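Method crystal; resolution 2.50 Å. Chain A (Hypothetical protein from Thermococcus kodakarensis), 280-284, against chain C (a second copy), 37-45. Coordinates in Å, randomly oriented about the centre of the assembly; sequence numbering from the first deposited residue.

Chain A (280-284) SELYW
Chain C (37-45) PFYSSLPIV

Chain A carries a short, weakly bonded helix at about 280-283, and W284(A) follows as loop; the stretch packs against chain C 37-45, where a helix ends and a loop follows. The two stretches bury 324 Å² between them, both sides summed. No direct hydrogen bond crosses; the contact is mostly apolar, with one water bridge.

On chain C, S41(C) OG donates to F38(C) O at 2.7 Å. A type I beta turn then runs from L42(C) to V45(C), with P43(C) at -65/-1 and I44(C) at -93/-5. The CA-to-CB bonds of both P43(C) and I44(C) point toward chain A.

S280(A), phi/psi -51/-25, makes no contact across. Its O accepts from Y283(A) N at 3.0 Å and W284(A) N at 2.7 Å. These two bonds, to the third and fourth residues on, fit a short helical turn.

E281(A), at -66/-13, stays marginal. Its CA-to-CB bond points sideways, and the end of its side chain (m, t, chi3 -173°) leads away from chain C.

L282(A), at -80/-29, lies across from I44(C), CA to CA 6.0 Å. It is the residue most covered by the other stretch. Its side chain is m, t, and L282(A) CD2 meets I44(C) CD1 at 3.6 Å; I44(C) is p, t. The backbone also packs closely, with L282(A) O 3.1 Å from P43(C) CD.

Y283(A), at -101/-25, lies across from P43(C), CA to CA 5.4 Å. Its CA-to-CB bond points away, yet chi1 -51° and chi2 87° bring the ring back to chain C. Y283(A) CD2 is 3.9 Å from P43(C) CD, and Y283(A) CZ is 3.8 Å from L42(C) CD2; L42(C) is m, t. A water lies 2.7 Å from Y283(A) OH and donates to S41(C) OG, also at 2.7 Å. S41(C) is p.

W284(A) turns extended, at -126/160. Its CA-to-CB bond points away, and the side chain (chi1 -86°, chi2 -77°) makes no contact.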

# COMPACT_ATOMS: atom_id res chain seq x y z
N SER A 280 -0.75 0.70 15.19
CA SER A 280 -0.49 1.53 16.34
C SER A 280 -1.82 2.05 16.90
O SER A 280 -1.93 2.40 18.08
CB SER A 280 0.40 2.69 15.93
OG SER A 280 0.06 3.12 14.63
N GLU A 281 -2.82 2.11 16.03
CA GLU A 281 -4.16 2.57 16.40
C GLU A 281 -4.79 1.59 17.40
O GLU A 281 -5.81 1.88 18.01
CB GLU A 281 -5.03 2.69 15.15
CG GLU A 281 -4.55 3.76 14.21
CD GLU A 281 -5.29 3.80 12.88
OE1 GLU A 281 -4.86 4.57 12.00
OE2 GLU A 281 -6.30 3.08 12.70
N LEU A 282 -4.18 0.42 17.54
CA LEU A 282 -4.68 -0.58 18.46
C LEU A 282 -4.23 -0.22 19.88
O LEU A 282 -4.90 -0.54 20.85
CB LEU A 282 -4.14 -1.96 18.06
CG LEU A 282 -4.49 -2.42 16.64
CD1 LEU A 282 -3.63 -3.60 16.24
CD2 LEU A 282 -5.96 -2.75 16.57
N TYR A 283 -3.09 0.46 19.99
CA TYR A 283 -2.58 0.86 21.29
C TYR A 283 -2.91 2.31 21.54
O TYR A 283 -3.00 2.75 22.69
CB TYR A 283 -1.08 0.67 21.36
CG TYR A 283 -0.64 -0.70 20.94
CD1 TYR A 283 -0.40 -0.98 19.60
CD2 TYR A 283 -0.51 -1.74 21.86
CE1 TYR A 283 -0.03 -2.26 19.19
CE2 TYR A 283 -0.16 -3.01 21.46
CZ TYR A 283 0.08 -3.27 20.12
OH TYR A 283 0.43 -4.53 19.70
N TRP A 284 -3.08 3.05 20.45
CA TRP A 284 -3.40 4.47 20.52
C TRP A 284 -4.64 4.82 19.73
O TRP A 284 -5.06 4.08 18.86
CB TRP A 284 -2.22 5.29 20.04
CG TRP A 284 -1.28 5.52 21.15
CD1 TRP A 284 -1.41 6.42 22.18
CD2 TRP A 284 -0.07 4.80 21.41
NE1 TRP A 284 -0.37 6.29 23.07
CE2 TRP A 284 0.47 5.30 22.62
CE3 TRP A 284 0.60 3.77 20.74
CZ2 TRP A 284 1.65 4.82 23.16
CZ3 TRP A 284 1.76 3.28 21.28
CH2 TRP A 284 2.28 3.81 22.48
N PRO C 37 -2.69 -14.12 24.53
CA PRO C 37 -1.59 -13.24 24.96
C PRO C 37 -1.56 -11.95 24.13
O PRO C 37 -1.58 -10.84 24.65
CB PRO C 37 -0.36 -14.09 24.74
CG PRO C 37 -0.86 -15.46 25.00
CD PRO C 37 -2.19 -15.49 24.31
N PHE C 38 -1.54 -12.12 22.82
CA PHE C 38 -1.51 -11.01 21.89
C PHE C 38 -2.69 -10.07 22.03
O PHE C 38 -2.50 -8.86 22.17
CB PHE C 38 -1.46 -11.54 20.46
CG PHE C 38 -1.64 -10.48 19.43
CD1 PHE C 38 -0.69 -9.48 19.28
CD2 PHE C 38 -2.79 -10.43 18.66
CE1 PHE C 38 -0.88 -8.44 18.37
CE2 PHE C 38 -3.00 -9.40 17.75
CZ PHE C 38 -2.05 -8.40 17.60
N TYR C 39 -3.90 -10.63 22.00
CA TYR C 39 -5.10 -9.82 22.08
C TYR C 39 -5.37 -9.16 23.43
O TYR C 39 -6.05 -8.15 23.50
CB TYR C 39 -6.33 -10.63 21.69
CG TYR C 39 -6.35 -11.07 20.25
CD1 TYR C 39 -5.84 -12.31 19.88
CD2 TYR C 39 -6.90 -10.26 19.26
CE1 TYR C 39 -5.86 -12.74 18.54
CE2 TYR C 39 -6.94 -10.67 17.91
CZ TYR C 39 -6.42 -11.91 17.56
OH TYR C 39 -6.46 -12.34 16.25
N SER C 40 -4.86 -9.74 24.51
CA SER C 40 -5.09 -9.15 25.83
C SER C 40 -4.22 -7.92 26.04
O SER C 40 -4.51 -7.08 26.88
CB SER C 40 -4.81 -10.19 26.92
OG SER C 40 -3.50 -10.72 26.80
N SER C 41 -3.16 -7.81 25.25
CA SER C 41 -2.26 -6.67 25.34
C SER C 41 -2.79 -5.48 24.53
O SER C 41 -2.16 -4.41 24.51
CB SER C 41 -0.87 -7.05 24.83
OG SER C 41 -0.87 -7.16 23.42
N LEU C 42 -3.93 -5.65 23.89
CA LEU C 42 -4.53 -4.61 23.08
C LEU C 42 -5.56 -3.77 23.82
O LEU C 42 -6.55 -4.28 24.32
CB LEU C 42 -5.19 -5.22 21.83
CG LEU C 42 -4.28 -6.13 21.01
CD1 LEU C 42 -5.05 -6.74 19.88
CD2 LEU C 42 -3.10 -5.32 20.48
N PRO C 43 -5.33 -2.45 23.89
CA PRO C 43 -6.22 -1.51 24.57
C PRO C 43 -7.61 -1.39 23.95
O PRO C 43 -8.43 -0.63 24.45
CB PRO C 43 -5.46 -0.18 24.49
CG PRO C 43 -4.04 -0.61 24.46
CD PRO C 43 -4.06 -1.80 23.54
N ILE C 44 -7.87 -2.11 22.87
CA ILE C 44 -9.18 -1.99 22.23
C ILE C 44 -10.22 -3.00 22.71
O ILE C 44 -11.38 -2.93 22.32
CB ILE C 44 -9.07 -2.11 20.70
CG1 ILE C 44 -8.39 -3.44 20.33
CG2 ILE C 44 -8.29 -0.92 20.16
CD1 ILE C 44 -8.55 -3.83 18.87
N VAL C 45 -9.80 -3.93 23.57
CA VAL C 45 -10.71 -4.96 24.09
C VAL C 45 -11.10 -4.72 25.55
O VAL C 45 -10.25 -4.62 26.43
CB VAL C 45 -10.09 -6.36 24.00
CG1 VAL C 45 -11.13 -7.41 24.36
CG2 VAL C 45 -9.53 -6.59 22.61
O HOH W 1 0.92 -6.53 21.51